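Acylneuraminate lyase (Mycoplasma synoviae, PDB 4N4P) belongs to the dihydrodipicolinate synthetase family of TIM-barrel proteins, with four copies of the chain in its assembly. Local coordinates at residues F54-F59 against R272-R277; A13-F18 against G49-F54; E93-A98 against K130-P135. One frame throughout, in Å; residues are numbered along the deposited sequence.

Contact 1 (F54-F59 against R272-R277)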
loop_
_atom_site.group_PDB
_atom_site.type_symbol
_atom_site.label_atom_id
_atom_site.label_comp_id
_atom_site.label_asym_id
_atom_site.label_seq_id
_atom_site.Cartn_x
_atom_site.Cartn_y
_atom_site.Cartn_z
ATOM N N PHE A 54 -26.600 0.940 -5.709
ATOM C CA PHE A 54 -27.497 0.747 -4.569
ATOM C C PHE A 54 -27.387 1.868 -3.555
ATOM O O PHE A 54 -28.381 2.214 -2.946
ATOM C CB PHE A 54 -27.319 -0.613 -3.872
ATOM C CG PHE A 54 -26.111 -0.708 -3.016
ATOM C CD1 PHE A 54 -26.242 -0.756 -1.627
ATOM C CD2 PHE A 54 -24.841 -0.779 -3.588
ATOM C CE1 PHE A 54 -25.134 -0.842 -0.822
ATOM C CE2 PHE A 54 -23.714 -0.861 -2.796
ATOM C CZ PHE A 54 -23.861 -0.896 -1.399
ATOM N N LEU A 55 -26.191 2.415 -3.380
ATOM C CA LEU A 55 -25.999 3.549 -2.452
ATOM C C LEU A 55 -26.729 4.818 -2.849
ATOM O O LEU A 55 -26.887 5.744 -2.026
ATOM C CB LEU A 55 -24.517 3.860 -2.224
ATOM C CG LEU A 55 -23.758 2.868 -1.340
ATOM C CD1 LEU A 55 -22.401 3.440 -1.061
ATOM C CD2 LEU A 55 -24.513 2.554 -0.040
ATOM N N LEU A 56 -27.186 4.865 -4.091
ATOM C CA LEU A 56 -27.895 6.019 -4.623
ATOM C C LEU A 56 -29.397 5.784 -4.648
ATOM O O LEU A 56 -30.164 6.628 -5.124
ATOM C CB LEU A 56 -27.391 6.350 -6.040
ATOM C CG LEU A 56 -25.877 6.454 -6.162
ATOM C CD1 LEU A 56 -25.458 6.855 -7.577
ATOM C CD2 LEU A 56 -25.319 7.424 -5.147
ATOM N N LEU A 57 -29.809 4.619 -4.156
ATOM C CA LEU A 57 -31.228 4.281 -4.044
ATOM C C LEU A 57 -31.798 4.608 -2.677
ATOM O O LEU A 57 -31.171 4.298 -1.667
ATOM C CB LEU A 57 -31.426 2.760 -4.238
ATOM C CG LEU A 57 -31.112 2.219 -5.631
ATOM C CD1 LEU A 57 -31.218 0.694 -5.654
ATOM C CD2 LEU A 57 -32.108 2.868 -6.587
ATOM N N SER A 58 -33.015 5.163 -2.632
ATOM C CA SER A 58 -33.733 5.261 -1.356
ATOM C C SER A 58 -34.177 3.863 -0.937
ATOM O O SER A 58 -34.206 2.925 -1.767
ATOM C CB SER A 58 -34.948 6.184 -1.470
ATOM O OG SER A 58 -35.959 5.592 -2.265
ATOM N N PHE A 59 -34.525 3.725 0.336
ATOM C CA PHE A 59 -35.075 2.484 0.857
ATOM C C PHE A 59 -36.286 2.042 0.045
ATOM O O PHE A 59 -36.393 0.876 -0.338
ATOM C CB PHE A 59 -35.436 2.679 2.322
ATOM C CG PHE A 59 -36.044 1.464 2.979
ATOM C CD1 PHE A 59 -35.440 0.215 2.881
ATOM C CD2 PHE A 59 -37.210 1.590 3.714
ATOM C CE1 PHE A 59 -36.009 -0.887 3.511
ATOM C CE2 PHE A 59 -37.783 0.494 4.344
ATOM C CZ PHE A 59 -37.179 -0.746 4.239
ATOM N N ARG A 272 -27.306 7.912 -11.775
ATOM C CA ARG A 272 -27.576 9.016 -10.857
ATOM C C ARG A 272 -26.311 9.759 -10.477
ATOM O O ARG A 272 -25.204 9.215 -10.526
ATOM C CB ARG A 272 -28.229 8.502 -9.583
ATOM C CG ARG A 272 -29.730 8.509 -9.663
ATOM C CD ARG A 272 -30.383 8.127 -8.326
ATOM N NE ARG A 272 -31.834 8.167 -8.494
ATOM C CZ ARG A 272 -32.714 7.566 -7.687
ATOM N NH1 ARG A 272 -32.299 6.876 -6.641
ATOM N NH2 ARG A 272 -34.017 7.662 -7.930
ATOM N N LYS A 273 -26.480 11.013 -10.078
ATOM C CA LYS A 273 -25.387 11.779 -9.479
ATOM C C LYS A 273 -24.860 11.066 -8.239
ATOM O O LYS A 273 -25.635 10.455 -7.509
ATOM C CB LYS A 273 -25.890 13.163 -9.077
ATOM C CG LYS A 273 -26.471 13.966 -10.239
ATOM C CD LYS A 273 -27.080 15.255 -9.656
ATOM C CE LYS A 273 -27.825 16.044 -10.712
ATOM N NZ LYS A 273 -26.860 16.656 -11.650
ATOM N N PRO A 274 -23.541 11.176 -7.968
ATOM C CA PRO A 274 -22.572 12.031 -8.655
ATOM C C PRO A 274 -21.792 11.408 -9.824
ATOM O O PRO A 274 -20.763 11.985 -10.241
ATOM C CB PRO A 274 -21.604 12.414 -7.545
ATOM C CG PRO A 274 -21.660 11.255 -6.577
ATOM C CD PRO A 274 -23.018 10.638 -6.698
ATOM N N PHE A 275 -22.267 10.280 -10.371
ATOM C CA PHE A 275 -21.639 9.713 -11.563
ATOM C C PHE A 275 -21.699 10.703 -12.719
ATOM O O PHE A 275 -22.702 11.424 -12.890
ATOM C CB PHE A 275 -22.262 8.370 -11.959
ATOM C CG PHE A 275 -21.877 7.274 -11.028
ATOM C CD1 PHE A 275 -20.575 6.751 -11.052
ATOM C CD2 PHE A 275 -22.783 6.797 -10.082
ATOM C CE1 PHE A 275 -20.197 5.740 -10.149
ATOM C CE2 PHE A 275 -22.405 5.792 -9.166
ATOM C CZ PHE A 275 -21.107 5.271 -9.212
ATOM N N TRP A 276 -20.612 10.740 -13.481
ATOM C CA TRP A 276 -20.476 11.642 -14.612
ATOM C C TRP A 276 -21.549 11.370 -15.660
ATOM O O TRP A 276 -21.765 10.218 -16.065
ATOM C CB TRP A 276 -19.096 11.481 -15.240
ATOM C CG TRP A 276 -18.809 12.542 -16.261
ATOM C CD1 TRP A 276 -18.950 12.446 -17.621
ATOM C CD2 TRP A 276 -18.370 13.874 -15.993
ATOM N NE1 TRP A 276 -18.611 13.645 -18.219
ATOM C CE2 TRP A 276 -18.246 14.536 -17.240
ATOM C CE3 TRP A 276 -18.057 14.575 -14.818
ATOM C CZ2 TRP A 276 -17.812 15.873 -17.347
ATOM C CZ3 TRP A 276 -17.637 15.909 -14.919
ATOM C CH2 TRP A 276 -17.509 16.536 -16.186
ATOM N N ARG A 277 -22.235 12.432 -16.086
ATOM C CA ARG A 277 -23.168 12.336 -17.223
ATOM C C ARG A 277 -22.468 12.756 -18.506
ATOM O O ARG A 277 -22.050 13.900 -18.628
ATOM C CB ARG A 277 -24.395 13.222 -16.975
ATOM C CG ARG A 277 -25.442 13.247 -18.112
ATOM C CD ARG A 277 -26.156 11.921 -18.274
ATOM N NE ARG A 277 -26.754 11.481 -17.027
ATOM C CZ ARG A 277 -27.957 11.853 -16.598
ATOM N NH1 ARG A 277 -28.713 12.665 -17.317
ATOM N NH2 ARG A 277 -28.404 11.398 -15.444
#
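Leu56 and Arg272 meet twice: the guanidinium of Arg272 binds the backbone O of Leu56, and the Leu56 side chain packs against the aliphatic start of the arginine. The Arg272 chain runs extended from CG to NE, long enough for NH1 to come 2.6 Å from the carbonyl O of Leu56. That hydrogen bond is bent, with 142° at the hydrogen; the oxygen lies close to the guanidinium plane, whereas NH1 stands tilted by 24° from the carbonyl plane. Apart from this polar end, the Leu56 side chain points toward the 272-277 loop. Its CG lies beside the backbone N, and Leu56 CD1 comes within 3.8 Å of Arg272 CB, an aliphatic contact. Leu56 CD1 also meets the rim of Phe275 at CE2, 3.6 Å away and near the ring plane; the two side chains cross obliquely. Leu56 CD2 lies 4.2 Å from Pro274 CD, on a proline preceded by a cis peptide bond. Phe275 also packs against Tyr114 and Phe116 of the second subunit, and Leu56 touches Leu86 there. A branched leucine suits a place with hydrocarbon on several sides, and an arginine suits one with several acceptors: NE bonds to Gly22 O and NH1 also forms a salt bridge with Asp61. With NE and NH1 both engaged, rotation of the guanidinium should be restricted, and the nearby carboxylate would probably stabilise its positive charge.

Contact 2 (A13-F18 against G49-F54)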
loop_
_atom_site.group_PDB
_atom_site.type_symbol
_atom_site.label_atom_id
_atom_site.label_comp_id
_atom_site.label_asym_id
_atom_site.label_seq_id
_atom_site.Cartn_x
_atom_site.Cartn_y
_atom_site.Cartn_z
ATOM N N ALA A 13 -24.405 -8.334 -12.676
ATOM C CA ALA A 13 -24.747 -7.398 -11.612
ATOM C C ALA A 13 -25.559 -6.277 -12.252
ATOM O O ALA A 13 -25.016 -5.341 -12.861
ATOM C CB ALA A 13 -23.489 -6.865 -10.940
ATOM N N MET A 14 -26.868 -6.414 -12.154
ATOM C CA MET A 14 -27.803 -5.615 -12.942
ATOM C C MET A 14 -27.681 -4.128 -12.665
ATOM O O MET A 14 -27.604 -3.738 -11.527
ATOM C CB MET A 14 -29.238 -6.030 -12.615
ATOM C CG MET A 14 -30.226 -5.552 -13.683
ATOM S SD MET A 14 -31.906 -5.914 -13.190
ATOM C CE MET A 14 -32.257 -4.573 -12.075
ATOM N N VAL A 15 -27.676 -3.332 -13.729
ATOM C CA VAL A 15 -27.774 -1.878 -13.609
ATOM C C VAL A 15 -29.199 -1.504 -13.183
ATOM O O VAL A 15 -30.157 -2.216 -13.499
ATOM C CB VAL A 15 -27.377 -1.170 -14.930
ATOM C CG1 VAL A 15 -25.905 -1.456 -15.229
ATOM C CG2 VAL A 15 -28.273 -1.622 -16.117
ATOM N N THR A 16 -29.327 -0.385 -12.486
ATOM C CA THR A 16 -30.649 0.139 -12.108
ATOM C C THR A 16 -31.050 1.343 -12.991
ATOM O O THR A 16 -30.438 2.392 -12.897
ATOM C CB THR A 16 -30.704 0.508 -10.587
ATOM O OG1 THR A 16 -30.271 -0.614 -9.801
ATOM C CG2 THR A 16 -32.144 0.874 -10.178
ATOM N N PRO A 17 -32.079 1.192 -13.855
ATOM C CA PRO A 17 -32.443 2.320 -14.709
ATOM C C PRO A 17 -32.971 3.543 -13.968
ATOM O O PRO A 17 -33.855 3.435 -13.118
ATOM C CB PRO A 17 -33.528 1.726 -15.616
ATOM C CG PRO A 17 -33.112 0.297 -15.718
ATOM C CD PRO A 17 -32.800 -0.020 -14.272
ATOM N N PHE A 18 -32.403 4.702 -14.280
ATOM C CA PHE A 18 -32.971 5.957 -13.799
ATOM C C PHE A 18 -33.249 6.847 -14.986
ATOM O O PHE A 18 -32.580 6.748 -16.006
ATOM C CB PHE A 18 -31.997 6.704 -12.882
ATOM C CG PHE A 18 -31.513 5.905 -11.702
ATOM C CD1 PHE A 18 -32.371 5.576 -10.655
ATOM C CD2 PHE A 18 -30.180 5.514 -11.625
ATOM C CE1 PHE A 18 -31.904 4.851 -9.559
ATOM C CE2 PHE A 18 -29.703 4.807 -10.540
ATOM C CZ PHE A 18 -30.568 4.456 -9.508
ATOM N N GLY A 49 -26.587 -4.260 -6.295
ATOM C CA GLY A 49 -25.225 -4.282 -5.787
ATOM C C GLY A 49 -24.587 -2.963 -6.220
ATOM O O GLY A 49 -25.294 -2.050 -6.656
ATOM N N SER A 50 -23.257 -2.866 -6.088
ATOM C CA SER A 50 -22.527 -1.648 -6.511
ATOM C C SER A 50 -22.882 -1.224 -7.941
ATOM O O SER A 50 -23.075 -0.038 -8.213
ATOM C CB SER A 50 -21.014 -1.878 -6.408
ATOM O OG SER A 50 -20.707 -2.202 -5.067
ATOM N N THR A 51 -22.955 -2.191 -8.850
ATOM C CA THR A 51 -23.223 -1.906 -10.257
ATOM C C THR A 51 -24.646 -1.424 -10.448
ATOM O O THR A 51 -24.950 -0.736 -11.420
ATOM C CB THR A 51 -22.973 -3.149 -11.153
ATOM O OG1 THR A 51 -21.682 -3.691 -10.823
ATOM C CG2 THR A 51 -22.989 -2.743 -12.615
ATOM N N GLY A 52 -25.505 -1.786 -9.497
ATOM C CA GLY A 52 -26.901 -1.307 -9.456
ATOM C C GLY A 52 -27.077 0.028 -8.737
ATOM O O GLY A 52 -28.197 0.435 -8.461
ATOM N N GLU A 53 -25.961 0.714 -8.461
ATOM C CA GLU A 53 -25.973 2.016 -7.810
ATOM C C GLU A 53 -26.745 2.014 -6.490
ATOM O O GLU A 53 -27.460 2.976 -6.182
ATOM C CB GLU A 53 -26.524 3.082 -8.786
ATOM C CG GLU A 53 -25.554 3.302 -9.959
ATOM C CD GLU A 53 -26.154 4.146 -11.082
ATOM O OE1 GLU A 53 -26.255 5.367 -10.908
ATOM O OE2 GLU A 53 -26.493 3.594 -12.142
ATOM N N PHE A 54 -26.600 0.940 -5.709
ATOM C CA PHE A 54 -27.497 0.747 -4.569
ATOM C C PHE A 54 -27.387 1.868 -3.555
ATOM O O PHE A 54 -28.381 2.214 -2.946
ATOM C CB PHE A 54 -27.319 -0.613 -3.872
ATOM C CG PHE A 54 -26.111 -0.708 -3.016
ATOM C CD1 PHE A 54 -26.242 -0.756 -1.627
ATOM C CD2 PHE A 54 -24.841 -0.779 -3.588
ATOM C CE1 PHE A 54 -25.134 -0.842 -0.822
ATOM C CE2 PHE A 54 -23.714 -0.861 -2.796
ATOM C CZ PHE A 54 -23.861 -0.896 -1.399
HETATM O O HOH W 1 -26.554 -5.172 -9.163
HETATM O O HOH W 2 -26.926 1.007 -12.101
#
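At the C-terminal mouth of the TIM barrel, where the loops after the first two strands run side by side, Thr16 and Gly52 are joined by a direct hydrogen bond. Residues 49-53 read Gly-Ser-Thr-Gly-Glu, a signature of this family that lies at the active site in its relatives. Thr16 OG1 sits beside its own backbone N, anti to the carbonyl carbon (chi1 -53°), and from there donates to Gly52 O over 2.7 Å, with an angle of 118° at the carbonyl oxygen. Glycine suits position 52: its CA lies 3.3 Å from Met14 O, and a beta carbon there would crowd that oxygen and Thr16 OG1. Next to it, the methyl CG2 of Thr51 rests 3.3 Å from Ala13 O, while Thr51 CB and OG1 face the small CB of Ala13. Two waters link the segments, one between backbone atoms and one also reaching the Glu53 carboxylate. The first donates to Met14 O and accepts from Gly49 N; the second accepts from Thr16 N and donates both to Thr51 O and, at 2.6 Å, to Glu53 OE2. Buried Glu53 has further partners, since OE2 also forms a salt bridge with Lys258, whose ammonium is hydrogen-bonded to Thr16 O as well. Finally, the Glu53 carboxylate stands nearly upright to the Phe18 ring, the planes 81° apart, and OE1 touches the ring edge at CE2, 3.5 Å away.

Contact 3 (E93-A98 against K130-P135)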
loop_
_atom_site.group_PDB
_atom_site.type_symbol
_atom_site.label_atom_id
_atom_site.label_comp_id
_atom_site.label_asym_id
_atom_site.label_seq_id
_atom_site.Cartn_x
_atom_site.Cartn_y
_atom_site.Cartn_z
ATOM N N GLU A 93 -35.512 -5.612 6.857
ATOM C CA GLU A 93 -36.754 -5.524 6.082
ATOM C C GLU A 93 -36.548 -5.980 4.635
ATOM O O GLU A 93 -37.418 -6.660 4.048
ATOM C CB GLU A 93 -37.326 -4.099 6.103
ATOM C CG GLU A 93 -37.841 -3.655 7.471
ATOM C CD GLU A 93 -38.988 -4.537 7.975
ATOM O OE1 GLU A 93 -39.954 -4.738 7.208
ATOM O OE2 GLU A 93 -38.916 -5.042 9.124
ATOM N N LEU A 94 -35.407 -5.598 4.049
ATOM C CA LEU A 94 -35.088 -6.050 2.699
ATOM C C LEU A 94 -34.885 -7.577 2.638
ATOM O O LEU A 94 -35.323 -8.210 1.693
ATOM C CB LEU A 94 -33.851 -5.311 2.161
ATOM C CG LEU A 94 -34.026 -3.812 1.939
ATOM C CD1 LEU A 94 -32.749 -3.237 1.281
ATOM C CD2 LEU A 94 -35.231 -3.501 1.055
ATOM N N ALA A 95 -34.229 -8.158 3.643
ATOM C CA ALA A 95 -34.081 -9.633 3.725
ATOM C C ALA A 95 -35.443 -10.307 3.777
ATOM O O ALA A 95 -35.681 -11.307 3.092
ATOM C CB ALA A 95 -33.222 -10.047 4.934
ATOM N N LYS A 96 -36.355 -9.747 4.571
ATOM C CA LYS A 96 -37.729 -10.280 4.638
ATOM C C LYS A 96 -38.466 -10.141 3.330
ATOM O O LYS A 96 -39.184 -11.062 2.912
ATOM C CB LYS A 96 -38.536 -9.582 5.755
ATOM C CG LYS A 96 -38.046 -9.895 7.133
ATOM C CD LYS A 96 -38.850 -9.120 8.195
ATOM C CE LYS A 96 -38.128 -9.032 9.542
ATOM N NZ LYS A 96 -38.058 -10.320 10.307
ATOM N N LEU A 97 -38.298 -8.995 2.662
ATOM C CA LEU A 97 -38.911 -8.794 1.353
ATOM C C LEU A 97 -38.358 -9.766 0.304
ATOM O O LEU A 97 -39.129 -10.307 -0.484
ATOM C CB LEU A 97 -38.742 -7.342 0.857
ATOM C CG LEU A 97 -39.420 -6.985 -0.470
ATOM C CD1 LEU A 97 -40.938 -7.212 -0.438
ATOM C CD2 LEU A 97 -39.100 -5.539 -0.905
ATOM N N ALA A 98 -37.032 -9.949 0.279
ATOM C CA ALA A 98 -36.406 -10.894 -0.638
ATOM C C ALA A 98 -37.033 -12.282 -0.479
ATOM O O ALA A 98 -37.294 -12.972 -1.450
ATOM C CB ALA A 98 -34.896 -10.973 -0.389
ATOM N N LYS A 130 -31.033 -13.285 11.395
ATOM C CA LYS A 130 -32.242 -13.505 12.198
ATOM C C LYS A 130 -33.513 -13.046 11.497
ATOM O O LYS A 130 -34.610 -13.473 11.858
ATOM C CB LYS A 130 -32.113 -12.800 13.538
ATOM C CG LYS A 130 -31.607 -13.670 14.672
ATOM C CD LYS A 130 -30.116 -13.735 14.741
ATOM C CE LYS A 130 -29.650 -13.931 16.184
ATOM N NZ LYS A 130 -28.158 -14.058 16.214
ATOM N N ALA A 131 -33.377 -12.174 10.493
ATOM C CA ALA A 131 -34.533 -11.530 9.861
ATOM C C ALA A 131 -35.405 -12.458 9.017
ATOM O O ALA A 131 -36.625 -12.280 8.953
ATOM C CB ALA A 131 -34.076 -10.327 9.011
ATOM N N ALA A 132 -34.785 -13.418 8.337
ATOM C CA ALA A 132 -35.502 -14.272 7.393
ATOM C C ALA A 132 -34.654 -15.473 7.070
ATOM O O ALA A 132 -33.422 -15.405 7.099
ATOM C CB ALA A 132 -35.827 -13.521 6.097
ATOM N N ASP A 133 -35.335 -16.571 6.774
ATOM C CA ASP A 133 -34.684 -17.803 6.372
ATOM C C ASP A 133 -34.541 -17.827 4.861
ATOM O O ASP A 133 -35.430 -18.256 4.115
ATOM C CB ASP A 133 -35.460 -19.005 6.919
ATOM C CG ASP A 133 -35.312 -19.144 8.436
ATOM O OD1 ASP A 133 -34.371 -18.552 9.040
ATOM O OD2 ASP A 133 -36.153 -19.850 9.038
ATOM N N ILE A 134 -33.404 -17.307 4.418
ATOM C CA ILE A 134 -33.087 -17.191 3.009
ATOM C C ILE A 134 -31.555 -17.270 2.944
ATOM O O ILE A 134 -30.868 -16.764 3.821
ATOM C CB ILE A 134 -33.675 -15.882 2.379
ATOM C CG1 ILE A 134 -33.363 -15.813 0.869
ATOM C CG2 ILE A 134 -33.172 -14.640 3.162
ATOM C CD1 ILE A 134 -34.097 -14.664 0.092
ATOM N N PRO A 135 -31.008 -17.967 1.938
ATOM C CA PRO A 135 -29.551 -18.125 1.936
ATOM C C PRO A 135 -28.841 -16.791 1.775
ATOM O O PRO A 135 -29.308 -15.952 1.014
ATOM C CB PRO A 135 -29.317 -18.998 0.707
ATOM C CG PRO A 135 -30.536 -19.855 0.651
ATOM C CD PRO A 135 -31.645 -18.855 0.950
#
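The torsions of Lys96 bring its ammonium to the backbone of Ala131: the first sets CG beside the backbone N, and after a nearly extended middle the chain bends at its last torsion (chi4 -71°), which swings NZ to 2.8 Å from Ala131 O. The bond lies in the carbonyl plane on a lone pair, with an angle of 126° at the oxygen. On the way the lysine methylenes pass the same carbonyl, CG lying 3.3 Å from Ala131 O. In Ile134 the first torsion puts CG1 anti to the backbone N (chi1 -178°), and an extended second torsion carries CD1 to 3.8 Å from Ala98 CB. Between these two ends the facing surfaces are made of alanines. Ala95 CB stands 4.2 Å from Ala131 CB, and Ala132 CB rests 3.7 Å from Ala95 O. Such short side chains suit the place, because they let the backbones come close, with Lys96 CA and Ala132 CA 5.3 Å apart. The exposed lysine can stay at the surface and still donate to a carbonyl near the C-terminal end of helix 118-131, where its positive charge would probably complement the helix dipole. Inward, Ala95, Ala98 and Ile134 all pack on Ile106 of strand 105-108. Neighbouring outer helices packed side by side over the parallel strands, each joining one strand to the next, are typical of the helical layer of a TIM barrel.

Overall arrangement
Contacts 1 and 2 form one continuous region, their centres about 9 Å apart. They share Phe54 and are joined by a probable hydrogen bond of 2.9 Å from Arg272 N to Glu53 OE1, while Phe18 CE1 packs 3.4 Å from Arg272 CZ. Contact 2 lies at the barrel mouth, probably by the active site, as in relatives; contact 1 continues it outward to the second subunit, which both touch. Contact 3 belongs to the helical layer, away from that site, its centre about 24 Å from that of contact 1 and about 20 Å from that of contact 2. Phe59, opening helix 59-73, bridges to it, with CE1 3.7 Å from Leu94 CD2, whereas contacts 2 and 3 stay about 8 Å apart at their nearest atoms.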